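Local atomic coordinates of listeria nuclear targeted protein A (Listeria monocytogenes serovar 1/2a, PDB entry 2XL4), a protein that enters the host cell nucleus and blocks recruitment of the chromatin repressor BAHD1 to interferon-stimulated genes, relieving their repression. Residues A42-R47 with G79-Y84; L36-L41 with V166-L171; K112-F117 with V152-L157; L49-I54 with D72-M77; P27-K32 with D92-A97. The protein carries 1 engineered substitution. All coordinates share one frame; numbering follows the deposited sequence.

Contact 1 of 5, residues A42-R47 with G79-Y84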
# COMPACT_ATOMS: atom_id res chain seq x y z
N ALA A 42 -8.15 3.56 -4.28
CA ALA A 42 -9.22 2.57 -4.31
C ALA A 42 -8.72 1.38 -5.04
O ALA A 42 -9.04 0.27 -4.67
CB ALA A 42 -10.53 3.09 -5.01
N GLU A 43 -7.97 1.57 -6.12
CA GLU A 43 -7.58 0.38 -6.86
C GLU A 43 -6.56 -0.44 -6.05
O GLU A 43 -6.47 -1.65 -6.20
CB GLU A 43 -6.96 0.76 -8.18
CG GLU A 43 -7.93 1.10 -9.28
CD GLU A 43 -9.02 0.10 -9.36
OE1 GLU A 43 -8.73 -1.11 -9.49
OE2 GLU A 43 -10.18 0.55 -9.19
N PHE A 44 -5.76 0.29 -5.25
CA PHE A 44 -4.63 -0.25 -4.52
C PHE A 44 -5.20 -1.13 -3.39
O PHE A 44 -4.75 -2.24 -3.20
CB PHE A 44 -3.80 0.93 -4.01
CG PHE A 44 -2.66 0.54 -3.11
CD1 PHE A 44 -1.35 0.52 -3.57
CD2 PHE A 44 -2.90 0.20 -1.79
CE1 PHE A 44 -0.29 0.15 -2.71
CE2 PHE A 44 -1.87 -0.21 -0.94
CZ PHE A 44 -0.56 -0.22 -1.40
N GLU A 45 -6.22 -0.62 -2.68
CA GLU A 45 -6.92 -1.39 -1.67
C GLU A 45 -7.63 -2.56 -2.30
O GLU A 45 -7.61 -3.65 -1.75
CB GLU A 45 -7.92 -0.54 -0.85
CG GLU A 45 -7.26 0.66 -0.11
CD GLU A 45 -7.99 1.01 1.16
OE1 GLU A 45 -9.16 1.44 1.11
OE2 GLU A 45 -7.39 0.82 2.23
N ALA A 46 -8.29 -2.38 -3.43
CA ALA A 46 -8.88 -3.56 -4.05
C ALA A 46 -7.80 -4.64 -4.30
O ALA A 46 -8.05 -5.79 -4.13
CB ALA A 46 -9.64 -3.19 -5.39
N ARG A 47 -6.60 -4.27 -4.75
CA ARG A 47 -5.57 -5.29 -5.03
C ARG A 47 -5.10 -5.96 -3.73
O ARG A 47 -4.79 -7.17 -3.66
CB ARG A 47 -4.36 -4.70 -5.77
CG ARG A 47 -4.62 -4.10 -7.18
CD ARG A 47 -4.77 -5.17 -8.26
NE ARG A 47 -6.19 -5.38 -8.45
CZ ARG A 47 -6.98 -4.52 -9.10
NH1 ARG A 47 -6.47 -3.42 -9.68
NH2 ARG A 47 -8.29 -4.78 -9.18
N GLY A 79 3.07 -5.85 -8.47
CA GLY A 79 3.51 -4.87 -9.48
C GLY A 79 2.43 -3.79 -9.73
O GLY A 79 2.72 -2.58 -9.71
N THR A 80 1.19 -4.24 -9.93
CA THR A 80 0.07 -3.32 -9.99
C THR A 80 0.06 -2.38 -8.76
O THR A 80 0.04 -1.15 -8.91
CB THR A 80 -1.23 -4.09 -10.18
OG1 THR A 80 -1.06 -4.99 -11.29
CG2 THR A 80 -2.41 -3.14 -10.46
N MSE A 81 0.15 -2.95 -7.55
CA MSE A 81 0.19 -2.12 -6.35
C MSE A 81 1.33 -1.13 -6.34
O MSE A 81 1.11 0.01 -5.98
CB MSE A 81 0.24 -2.96 -5.09
CG MSE A 81 -1.10 -3.63 -4.81
SE MSE A 81 -1.06 -4.93 -3.30
CE MSE A 81 -0.81 -3.62 -1.92
N LYS A 82 2.51 -1.55 -6.77
CA LYS A 82 3.65 -0.65 -6.90
C LYS A 82 3.47 0.49 -7.92
O LYS A 82 3.95 1.59 -7.68
CB LYS A 82 4.90 -1.44 -7.28
CG LYS A 82 5.69 -1.99 -6.06
CD LYS A 82 6.59 -3.16 -6.51
CE LYS A 82 7.46 -3.73 -5.35
NZ LYS A 82 8.54 -4.58 -5.96
N ARG A 83 2.82 0.21 -9.05
CA ARG A 83 2.47 1.23 -10.05
C ARG A 83 1.59 2.30 -9.41
O ARG A 83 1.91 3.49 -9.50
CB ARG A 83 1.63 0.62 -11.17
CG ARG A 83 2.31 0.16 -12.44
CD ARG A 83 1.19 -0.17 -13.45
NE ARG A 83 0.23 0.97 -13.62
CZ ARG A 83 -1.07 0.86 -13.92
NH1 ARG A 83 -1.65 -0.34 -14.05
NH2 ARG A 83 -1.81 1.98 -14.07
N TYR A 84 0.50 1.89 -8.76
CA TYR A 84 -0.37 2.89 -8.11
C TYR A 84 0.39 3.69 -7.16
O TYR A 84 0.25 4.91 -7.14
CB TYR A 84 -1.58 2.30 -7.40
CG TYR A 84 -2.46 1.47 -8.29
CD1 TYR A 84 -2.70 1.84 -9.63
CD2 TYR A 84 -3.08 0.33 -7.80
CE1 TYR A 84 -3.53 1.06 -10.46
CE2 TYR A 84 -3.92 -0.45 -8.60
CZ TYR A 84 -4.13 -0.10 -9.93
OH TYR A 84 -4.98 -0.91 -10.67
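Arg47 NH1 donates to Glu43 OE1, one turn back, in a salt bridge of 3.2 Å, and lies 3.1 Å from Tyr84 OH of the facing helix. The salt-bridge bond is bent, 135° at the hydrogen, and uses the anti lone pair of the carboxylate, with OE1 tilted from the guanidinium plane; the phenol oxygen lies in that plane, at its edge. Bends at chi2 and chi3 fold the arginine back toward Glu43, while its CD rests on Thr80 CG2. Tyr84 is buried, its ring lying against Glu43 and the Phe44 backbone, with CE2 3.3 Å from Glu43 CB, and its hydroxyl, on the polar side, makes a weak hydrogen bond to a glycerol probably from the crystallisation liquor. The ring of Phe44, swung out with CG anti to the backbone N (chi1 174°), receives selenomethionine Met81: the methyl CE stands over one face, 3.9 Å from the ring centroid, a CH-pi contact within a Met-aromatic pair. Trp114 of helix 102-129 meets the same Phe44 ring. Apolar residues within and a charged border of Glu43 and Arg47, on axes 9.3 Å apart at 158°, are the pattern of neighbouring antiparallel helices in an up-and-down bundle.

Contact 2 of 5, residues L36-L41 with V166-L171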
# COMPACT_ATOMS: atom_id res chain seq x y z
N LEU A 36 -6.79 11.56 -9.17
CA LEU A 36 -5.94 10.45 -9.48
C LEU A 36 -5.62 9.73 -8.16
O LEU A 36 -5.73 8.52 -8.08
CB LEU A 36 -4.70 10.90 -10.24
CG LEU A 36 -3.56 9.91 -10.42
CD1 LEU A 36 -4.04 8.73 -11.29
CD2 LEU A 36 -2.35 10.55 -11.05
N ILE A 37 -5.29 10.49 -7.14
CA ILE A 37 -5.06 9.91 -5.81
C ILE A 37 -6.23 9.03 -5.34
O ILE A 37 -6.04 7.85 -4.97
CB ILE A 37 -4.73 11.02 -4.79
CG1 ILE A 37 -3.31 11.54 -5.04
CG2 ILE A 37 -4.91 10.52 -3.34
CD1 ILE A 37 -3.01 12.87 -4.27
N LYS A 38 -7.43 9.60 -5.36
CA LYS A 38 -8.61 8.91 -4.91
C LYS A 38 -8.89 7.63 -5.71
O LYS A 38 -9.27 6.57 -5.13
CB LYS A 38 -9.77 9.87 -5.04
CG LYS A 38 -11.03 9.49 -4.34
CD LYS A 38 -12.01 10.65 -4.49
CE LYS A 38 -12.98 10.73 -3.37
NZ LYS A 38 -14.23 10.14 -3.79
N ALA A 39 -8.68 7.70 -7.02
CA ALA A 39 -8.89 6.56 -7.90
C ALA A 39 -7.84 5.47 -7.59
O ALA A 39 -8.14 4.27 -7.59
CB ALA A 39 -8.71 6.99 -9.38
N ASP A 40 -6.60 5.93 -7.42
CA ASP A 40 -5.47 5.03 -7.17
C ASP A 40 -5.52 4.33 -5.82
O ASP A 40 -5.36 3.10 -5.76
CB ASP A 40 -4.16 5.75 -7.37
CG ASP A 40 -3.76 5.76 -8.81
OD1 ASP A 40 -4.55 5.28 -9.67
OD2 ASP A 40 -2.65 6.26 -9.08
N LEU A 41 -5.79 5.07 -4.76
CA LEU A 41 -6.04 4.44 -3.48
C LEU A 41 -7.01 3.30 -3.63
O LEU A 41 -6.73 2.19 -3.19
CB LEU A 41 -6.60 5.42 -2.48
CG LEU A 41 -5.64 6.49 -2.03
CD1 LEU A 41 -6.24 7.15 -0.82
CD2 LEU A 41 -4.30 5.89 -1.69
N VAL A 166 -9.96 15.03 0.17
CA VAL A 166 -10.21 13.86 -0.65
C VAL A 166 -11.09 12.98 0.19
O VAL A 166 -10.66 12.43 1.26
CB VAL A 166 -8.92 13.11 -0.98
CG1 VAL A 166 -9.21 11.94 -1.86
CG2 VAL A 166 -7.94 14.06 -1.62
N GLY A 167 -12.34 12.85 -0.27
CA GLY A 167 -13.36 12.15 0.51
C GLY A 167 -13.20 10.68 0.22
O GLY A 167 -14.01 10.10 -0.47
N TYR A 168 -12.10 10.10 0.72
CA TYR A 168 -11.86 8.67 0.61
C TYR A 168 -11.71 8.10 1.99
O TYR A 168 -10.84 8.53 2.76
CB TYR A 168 -10.61 8.34 -0.23
CG TYR A 168 -10.45 6.84 -0.47
CD1 TYR A 168 -9.49 6.09 0.24
CD2 TYR A 168 -11.26 6.17 -1.39
CE1 TYR A 168 -9.35 4.69 -0.00
CE2 TYR A 168 -11.14 4.79 -1.60
CZ TYR A 168 -10.18 4.07 -0.91
OH TYR A 168 -10.09 2.72 -1.13
N GLU A 169 -12.55 7.11 2.26
CA GLU A 169 -12.58 6.40 3.51
C GLU A 169 -11.78 5.09 3.34
O GLU A 169 -12.19 4.18 2.57
CB GLU A 169 -14.03 6.11 3.83
CG GLU A 169 -14.46 6.42 5.25
CD GLU A 169 -15.13 5.22 5.91
OE1 GLU A 169 -15.57 5.36 7.08
OE2 GLU A 169 -15.21 4.13 5.27
N LEU A 170 -10.65 4.98 4.03
CA LEU A 170 -9.84 3.79 3.90
C LEU A 170 -10.61 2.56 4.34
O LEU A 170 -11.40 2.63 5.28
CB LEU A 170 -8.55 3.92 4.68
CG LEU A 170 -7.59 4.98 4.16
CD1 LEU A 170 -6.56 5.33 5.22
CD2 LEU A 170 -6.90 4.61 2.83
N LEU A 171 -10.40 1.46 3.64
CA LEU A 171 -11.17 0.27 3.94
C LEU A 171 -11.03 -0.10 5.41
O LEU A 171 -12.01 -0.50 6.06
CB LEU A 171 -10.79 -0.90 3.01
CG LEU A 171 -11.48 -0.87 1.64
CD1 LEU A 171 -11.10 -2.11 0.80
CD2 LEU A 171 -13.03 -0.73 1.75
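Leu41 and Tyr168 make the apolar heart of this contact. Leu41 CB stands over one face of the tyrosine ring, 4.1 Å from the centroid, in a CH-pi contact set off toward the rim, and the methyl CD1 of the same leucine reaches Tyr168 CD1 at 3.6 Å. A chi1 of -174° swings the ring out from the tail onto the leucine. Tyrosine suits the place because its apolar face lies on Leu41 while its hydroxyl, at the far end, is hydrogen-bonded to Glu45. A second apolar contact runs along Lys38, whose aliphatic stem lies alongside Val166 and antiparallel to it, Lys38 CB being 3.8 Å from Val166 CG1. Among polar atoms, the lysine bends at chi4 and its NZ lies 3.3 Å from Gly167 O. Gly167 is the centre of an inverse gamma turn, closed by a weak bond from Tyr168 N to Val166 O. The tail, following helix 146-163, thus runs along helix 31-59, with Leu161 touching both Leu41 and Val166, Ile88 of helix 67-89 touching Leu41, and Gln158 of helix 146-163 holding the backbone of Tyr168 and Leu170.

Contact 3 of 5, residues K112-F117 with V152-L157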
# COMPACT_ATOMS: atom_id res chain seq x y z
N LYS A 112 3.56 7.04 1.80
CA LYS A 112 4.75 6.28 1.50
C LYS A 112 4.95 5.16 2.54
O LYS A 112 5.22 4.04 2.17
CB LYS A 112 5.98 7.17 1.51
CG LYS A 112 7.12 6.66 0.63
CD LYS A 112 8.42 7.31 1.17
CE LYS A 112 9.56 7.35 0.15
NZ LYS A 112 10.77 6.92 0.92
N GLU A 113 4.83 5.46 3.83
CA GLU A 113 5.01 4.43 4.86
C GLU A 113 3.85 3.43 4.88
O GLU A 113 4.04 2.26 5.10
CB GLU A 113 5.09 5.07 6.24
CG GLU A 113 6.42 5.74 6.52
CD GLU A 113 6.32 6.67 7.70
OE1 GLU A 113 5.35 6.56 8.51
OE2 GLU A 113 7.23 7.52 7.81
N TRP A 114 2.65 3.92 4.66
CA TRP A 114 1.50 3.07 4.60
C TRP A 114 1.57 2.14 3.40
O TRP A 114 1.41 0.95 3.53
CB TRP A 114 0.26 3.93 4.60
CG TRP A 114 -1.00 3.16 4.53
CD1 TRP A 114 -1.69 2.61 5.58
CD2 TRP A 114 -1.76 2.89 3.36
NE1 TRP A 114 -2.82 1.98 5.11
CE2 TRP A 114 -2.90 2.16 3.76
CE3 TRP A 114 -1.58 3.20 1.99
CZ2 TRP A 114 -3.89 1.75 2.85
CZ3 TRP A 114 -2.57 2.78 1.08
CH2 TRP A 114 -3.70 2.05 1.53
N SER A 115 1.88 2.66 2.23
CA SER A 115 1.77 1.84 1.05
C SER A 115 2.92 0.79 1.01
O SER A 115 2.74 -0.34 0.53
CB SER A 115 1.81 2.72 -0.20
OG SER A 115 2.96 3.57 -0.18
N GLU A 116 4.08 1.22 1.46
CA GLU A 116 5.26 0.37 1.54
C GLU A 116 4.99 -0.86 2.40
O GLU A 116 5.28 -1.95 1.95
CB GLU A 116 6.44 1.11 2.20
CG GLU A 116 7.56 1.42 1.28
CD GLU A 116 7.79 0.35 0.20
OE1 GLU A 116 8.34 -0.70 0.56
OE2 GLU A 116 7.44 0.56 -1.02
N PHE A 117 4.48 -0.64 3.61
CA PHE A 117 4.20 -1.70 4.55
C PHE A 117 3.19 -2.70 4.03
O PHE A 117 3.39 -3.93 4.07
CB PHE A 117 3.67 -1.06 5.79
CG PHE A 117 3.07 -2.03 6.78
CD1 PHE A 117 1.75 -2.48 6.62
CD2 PHE A 117 3.80 -2.41 7.92
CE1 PHE A 117 1.16 -3.36 7.58
CE2 PHE A 117 3.23 -3.23 8.90
CZ PHE A 117 1.92 -3.76 8.73
N VAL A 152 -1.72 2.92 13.47
CA VAL A 152 -1.26 4.30 13.46
C VAL A 152 -1.12 4.85 12.05
O VAL A 152 -1.72 5.87 11.75
CB VAL A 152 0.03 4.53 14.35
CG1 VAL A 152 0.64 5.92 14.12
CG2 VAL A 152 -0.28 4.37 15.85
N ARG A 153 -0.34 4.21 11.17
CA ARG A 153 -0.15 4.80 9.84
C ARG A 153 -1.49 4.94 9.14
O ARG A 153 -1.67 5.82 8.32
CB ARG A 153 0.77 4.00 8.91
CG ARG A 153 2.31 4.09 9.05
CD ARG A 153 2.91 5.14 9.99
NE ARG A 153 3.01 4.64 11.35
CZ ARG A 153 4.07 4.84 12.14
NH1 ARG A 153 5.13 5.48 11.65
NH2 ARG A 153 4.09 4.36 13.39
N THR A 154 -2.44 4.06 9.43
CA THR A 154 -3.65 4.18 8.68
C THR A 154 -4.56 5.29 9.24
O THR A 154 -5.22 5.98 8.45
CB THR A 154 -4.39 2.88 8.41
OG1 THR A 154 -5.56 2.83 9.20
CG2 THR A 154 -3.55 1.68 8.62
N ASN A 155 -4.52 5.50 10.56
CA ASN A 155 -5.23 6.61 11.17
C ASN A 155 -4.77 7.96 10.68
O ASN A 155 -5.59 8.80 10.35
CB ASN A 155 -5.10 6.59 12.69
CG ASN A 155 -6.13 5.71 13.32
OD1 ASN A 155 -7.11 5.33 12.67
ND2 ASN A 155 -5.91 5.33 14.58
N LYS A 156 -3.45 8.15 10.62
CA LYS A 156 -2.90 9.37 10.07
C LYS A 156 -3.03 9.47 8.56
O LYS A 156 -2.92 10.57 8.01
CB LYS A 156 -1.43 9.50 10.49
CG LYS A 156 -1.23 9.57 12.02
CD LYS A 156 0.28 9.55 12.44
CE LYS A 156 0.42 9.98 13.92
NZ LYS A 156 1.82 10.31 14.24
N LEU A 157 -3.23 8.36 7.85
CA LEU A 157 -3.48 8.52 6.42
C LEU A 157 -4.87 9.08 6.23
O LEU A 157 -5.07 10.00 5.44
CB LEU A 157 -3.37 7.21 5.64
CG LEU A 157 -2.79 7.26 4.21
CD1 LEU A 157 -3.39 6.12 3.38
CD2 LEU A 157 -2.92 8.58 3.47
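Segments 112-117 and 152-157 are helical and run in broadly opposite directions, their axes 9.3 Å apart at closest and inclined at 134°, with the CA atoms of Trp114 and Arg153 nearest each other. The indole of Trp114 lies between the two helices, against Thr154 and Leu157. Its first torsion, chi1 180°, extends the ring system away from its own backbone N and presents one face to Leu157, whose methyl CD1 lies 3.8 Å from the centroid of the six-membered ring. This is a CH-pi contact, with CD1 offset toward the rim and 3.6 Å from CD2 of the indole. Thr154 approaches differently: its methyl CG2 lies in the indole plane at the edge, 3.6 Å from NE1. A large aromatic can thus serve two partners nearly a helical turn apart, one by its face and one by its rim. Such packing of helix 102-129 on helix 146-163 belongs to the interior of this helical bundle, where Phe107 and Ile110 also touch Leu157. Toward the border of the contact, charges take over. Glu113, extended beyond CG, directs OE1 to the guanidinium edge of Arg153, and NH1 donates a nearly straight but weak hydrogen bond of 3.3 Å, part of a salt bridge. Carboxylate and guanidinium planes are turned 54° apart, and OE1 also lies 3.2 Å from Arg153 CD. Phe149 offers Arg153 a cation-pi partner.

Contact 4 of 5, residues L49-I54 with D72-M77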
# COMPACT_ATOMS: atom_id res chain seq x y z
N LEU A 49 -7.02 -6.53 -1.39
CA LEU A 49 -8.09 -7.43 -1.02
C LEU A 49 -8.01 -8.72 -1.81
O LEU A 49 -8.05 -9.79 -1.24
CB LEU A 49 -9.45 -6.77 -1.15
CG LEU A 49 -10.09 -5.98 -0.02
CD1 LEU A 49 -11.59 -6.05 -0.26
CD2 LEU A 49 -9.76 -6.48 1.38
N SER A 50 -7.81 -8.64 -3.11
CA SER A 50 -7.53 -9.84 -3.92
C SER A 50 -6.31 -10.66 -3.48
O SER A 50 -6.33 -11.84 -3.60
CB SER A 50 -7.37 -9.49 -5.40
OG SER A 50 -8.33 -8.49 -5.69
N SER A 51 -5.25 -10.03 -3.04
CA SER A 51 -4.05 -10.75 -2.60
C SER A 51 -4.40 -11.62 -1.41
O SER A 51 -4.05 -12.79 -1.37
CB SER A 51 -2.94 -9.78 -2.17
OG SER A 51 -2.46 -9.10 -3.30
N GLU A 52 -5.12 -11.00 -0.47
CA GLU A 52 -5.68 -11.62 0.69
C GLU A 52 -6.44 -12.87 0.30
O GLU A 52 -6.04 -13.94 0.71
CB GLU A 52 -6.54 -10.59 1.41
CG GLU A 52 -6.95 -10.92 2.79
CD GLU A 52 -5.79 -10.88 3.79
OE1 GLU A 52 -4.61 -10.75 3.36
OE2 GLU A 52 -6.08 -10.95 5.01
N LYS A 53 -7.43 -12.78 -0.59
CA LYS A 53 -8.13 -14.01 -1.00
C LYS A 53 -7.20 -15.09 -1.57
O LYS A 53 -7.38 -16.25 -1.28
CB LYS A 53 -9.31 -13.77 -1.95
CG LYS A 53 -10.07 -12.46 -1.71
CD LYS A 53 -11.65 -12.62 -1.62
CE LYS A 53 -12.41 -12.73 -2.96
NZ LYS A 53 -12.67 -14.19 -3.34
N ILE A 54 -6.23 -14.70 -2.41
CA ILE A 54 -5.36 -15.68 -3.04
C ILE A 54 -4.46 -16.32 -1.96
O ILE A 54 -4.21 -17.51 -1.97
CB ILE A 54 -4.47 -15.01 -4.11
CG1 ILE A 54 -5.32 -14.71 -5.33
CG2 ILE A 54 -3.34 -15.99 -4.55
CD1 ILE A 54 -4.90 -13.47 -6.00
N ASP A 72 2.21 -16.60 -9.53
CA ASP A 72 1.89 -15.81 -10.73
C ASP A 72 0.99 -14.59 -10.36
O ASP A 72 1.37 -13.45 -10.64
CB ASP A 72 1.37 -16.72 -11.88
CG ASP A 72 2.44 -17.81 -12.31
OD1 ASP A 72 3.67 -17.61 -12.09
OD2 ASP A 72 2.09 -18.90 -12.85
N ASN A 73 -0.11 -14.83 -9.64
CA ASN A 73 -1.09 -13.78 -9.26
C ASN A 73 -0.64 -12.79 -8.27
O ASN A 73 -0.88 -11.60 -8.45
CB ASN A 73 -2.38 -14.40 -8.84
CG ASN A 73 -3.09 -15.01 -10.03
OD1 ASN A 73 -3.71 -14.29 -10.82
ND2 ASN A 73 -2.95 -16.32 -10.23
N ILE A 74 0.07 -13.25 -7.23
CA ILE A 74 0.59 -12.34 -6.21
C ILE A 74 1.63 -11.44 -6.83
O ILE A 74 1.63 -10.25 -6.54
CB ILE A 74 1.13 -13.09 -4.98
CG1 ILE A 74 -0.04 -13.73 -4.23
CG2 ILE A 74 1.89 -12.17 -3.98
CD1 ILE A 74 -1.11 -12.70 -3.73
N ASN A 75 2.50 -11.97 -7.68
CA ASN A 75 3.52 -11.15 -8.35
C ASN A 75 2.88 -10.02 -9.16
O ASN A 75 3.31 -8.87 -9.06
CB ASN A 75 4.52 -12.01 -9.17
CG ASN A 75 5.60 -12.63 -8.26
OD1 ASN A 75 6.21 -13.64 -8.60
ND2 ASN A 75 5.80 -12.04 -7.06
N GLN A 76 1.83 -10.37 -9.93
CA GLN A 76 1.01 -9.37 -10.68
C GLN A 76 0.45 -8.30 -9.75
O GLN A 76 0.57 -7.09 -9.99
CB GLN A 76 -0.12 -10.07 -11.43
CG GLN A 76 0.45 -10.87 -12.65
CD GLN A 76 -0.64 -11.65 -13.42
OE1 GLN A 76 -1.78 -11.16 -13.61
NE2 GLN A 76 -0.31 -12.89 -13.83
N MSE A 77 -0.11 -8.73 -8.63
CA MSE A 77 -0.71 -7.75 -7.73
C MSE A 77 0.29 -6.86 -7.03
O MSE A 77 0.01 -5.67 -6.90
CB MSE A 77 -1.52 -8.48 -6.75
CG MSE A 77 -2.24 -9.43 -7.60
SE MSE A 77 -4.08 -9.01 -7.41
CE MSE A 77 -3.99 -10.70 -6.22
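Ile74 points its methyl CD1 at the backbone of helix 31-59, 3.7 Å from Ser51 CA and 3.8 Å from Ser51 CB, where a small residue lets a branched one come close. Its CG1 passes Ile54 CG2 at 4.0 Å, the two isoleucines overlapping flank to flank with their ends headed opposite ways. Ile54 CD1 turns to Asn73 CB, 3.9 Å away, and points toward the end of selenomethionine Met77, where the modelled separation is too short to trust and the placing of that end is doubtful. The axes lie 9.9 Å apart and 163° from parallel, an antiparallel helix pair of the up-and-down bundle, with Ile122 of helix 102-129 packing on both Ser51 and Ile74. Nearer its backbone, Met77 CB lies 3.6 Å from Ser51 OG. The serines can face such apolar neighbours because their hydroxyls are bonded within their own helix, Ser50 to Ala46 O and Ser51 to Arg47 O; the amide of Asn73 likewise turns back to Phe69 O.

Contact 5 of 5, residues P27-K32 with D92-A97. Engineered in segment 92-97: Ala97 (natural residue Ser).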
# COMPACT_ATOMS: atom_id res chain seq x y z
N PRO A 27 4.10 24.83 -6.27
CA PRO A 27 3.51 23.45 -6.40
C PRO A 27 2.28 23.16 -5.50
O PRO A 27 2.34 23.26 -4.26
CB PRO A 27 4.67 22.53 -6.02
CG PRO A 27 5.89 23.35 -6.17
CD PRO A 27 5.50 24.76 -5.81
N LYS A 28 1.18 22.77 -6.14
CA LYS A 28 -0.08 22.46 -5.45
C LYS A 28 -0.71 21.26 -6.11
O LYS A 28 -0.54 21.04 -7.32
CB LYS A 28 -1.05 23.64 -5.53
CG LYS A 28 -2.11 23.64 -4.49
CD LYS A 28 -3.45 23.98 -5.17
CE LYS A 28 -4.56 24.26 -4.15
NZ LYS A 28 -4.41 25.64 -3.66
N LEU A 29 -1.44 20.51 -5.31
CA LEU A 29 -2.21 19.38 -5.80
C LEU A 29 -3.42 19.83 -6.61
O LEU A 29 -4.39 20.28 -6.03
CB LEU A 29 -2.67 18.55 -4.60
CG LEU A 29 -1.60 17.62 -4.03
CD1 LEU A 29 -2.12 17.03 -2.77
CD2 LEU A 29 -1.20 16.54 -5.03
N SER A 30 -3.37 19.71 -7.94
CA SER A 30 -4.56 20.02 -8.78
C SER A 30 -5.77 19.08 -8.53
O SER A 30 -5.62 17.96 -8.02
CB SER A 30 -4.21 20.02 -10.28
OG SER A 30 -3.97 18.70 -10.74
N THR A 31 -6.95 19.53 -8.91
CA THR A 31 -8.12 18.70 -8.91
C THR A 31 -7.87 17.35 -9.57
O THR A 31 -8.24 16.32 -9.01
CB THR A 31 -9.28 19.43 -9.63
OG1 THR A 31 -9.72 20.52 -8.80
CG2 THR A 31 -10.43 18.54 -9.77
N LYS A 32 -7.25 17.36 -10.75
CA LYS A 32 -6.90 16.14 -11.43
C LYS A 32 -6.04 15.23 -10.52
O LYS A 32 -6.20 14.02 -10.51
CB LYS A 32 -6.17 16.43 -12.77
CG LYS A 32 -6.06 15.17 -13.66
CD LYS A 32 -5.50 15.42 -15.07
CE LYS A 32 -4.14 14.73 -15.28
NZ LYS A 32 -3.18 15.31 -14.40
N ASP A 92 3.38 15.84 -9.31
CA ASP A 92 4.43 16.86 -9.14
C ASP A 92 4.52 17.45 -7.73
O ASP A 92 5.60 17.50 -7.15
CB ASP A 92 4.36 17.94 -10.20
CG ASP A 92 5.58 18.87 -10.16
OD1 ASP A 92 5.64 19.78 -9.28
OD2 ASP A 92 6.48 18.67 -11.03
N ALA A 93 3.38 17.86 -7.16
CA ALA A 93 3.35 18.30 -5.77
C ALA A 93 3.58 17.20 -4.72
O ALA A 93 3.66 17.50 -3.52
CB ALA A 93 2.03 19.00 -5.46
N ILE A 94 3.62 15.93 -5.14
CA ILE A 94 3.97 14.89 -4.18
C ILE A 94 5.48 14.82 -4.14
O ILE A 94 6.07 14.85 -3.08
CB ILE A 94 3.34 13.49 -4.50
CG1 ILE A 94 1.79 13.54 -4.51
CG2 ILE A 94 3.78 12.46 -3.48
CD1 ILE A 94 1.14 14.20 -3.30
N LYS A 95 6.08 14.72 -5.33
CA LYS A 95 7.51 14.78 -5.46
C LYS A 95 8.10 15.99 -4.68
O LYS A 95 8.96 15.81 -3.78
CB LYS A 95 7.90 14.76 -6.95
CG LYS A 95 8.53 13.48 -7.44
CD LYS A 95 8.14 12.29 -6.53
CE LYS A 95 8.75 12.32 -5.06
NZ LYS A 95 7.89 11.62 -4.00
N ARG A 96 7.59 17.18 -4.96
CA ARG A 96 8.04 18.40 -4.27
C ARG A 96 7.21 18.73 -3.05
O ARG A 96 7.01 19.91 -2.73
CB ARG A 96 8.03 19.58 -5.24
CG ARG A 96 8.13 19.15 -6.71
CD ARG A 96 9.02 20.03 -7.57
NE ARG A 96 8.45 21.36 -7.84
CZ ARG A 96 9.02 22.51 -7.46
NH1 ARG A 96 10.18 22.51 -6.81
NH2 ARG A 96 8.43 23.67 -7.75
N ALA A 97 6.75 17.69 -2.34
CA ALA A 97 5.94 17.82 -1.11
C ALA A 97 6.48 18.82 -0.04
O ALA A 97 5.67 19.46 0.68
CB ALA A 97 5.71 16.44 -0.47
O HOH W 1 0.76 18.48 -8.24
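Leu29 reaches helix 92-95 with the end of its side chain: from CB the chain turns (chi1 -80°) so that CG and CD2 approach Ala93 and Ile94. CG comes 4.1 Å from Ala93 CB, and the methyl CD2 ends 3.7 Å from Ile94 CD1 while also lying 4.1 Å from Ala93 CB. Ala93 is small enough to let the extended chain lie close: its CB is 3.6 Å from Lys28 C. One water joins the two backbones beside this apolar patch, donating to Lys28 O at 3.0 Å and accepting from Ala93 N at 2.9 Å. At the outer end Pro27 sets its CG over one face of the Arg96 guanidinium, the proline side chain standing roughly perpendicular to the arginine chain. Asp92 OD1 takes the edge of that group in a salt bridge to NE, and Glu99 pairs with NH1. The N-terminal loop thus lies on helix 92-95 just before helix 31-59 begins, with Ser30 as N-cap, while Thr104 and Phe107 of helix 102-129 touch Leu29 and Ile94 respectively.

From the N terminus, the chain first meets contact 5, where 27-32 waits for 92-97, then contact 2, where 36-41 waits for the C-terminal tail. Contacts 1 and 4 follow on helix 31-59 and close in reverse order as helix 67-89 returns: contact 4 shuts first, inside the loop of contact 1, and both lie within those of contacts 5 and 2. Contact 5 closes next, before contact 3 opens. Contact 3 then joins helices 102-129 and 146-163, and contact 2 closes last, enclosing contacts 1, 3 and 4 but crossing contact 5. Glu45 of contact 1 meets Leu171 N of contact 2, and Leu170 leads on to Leu157 and Trp114 of contact 3.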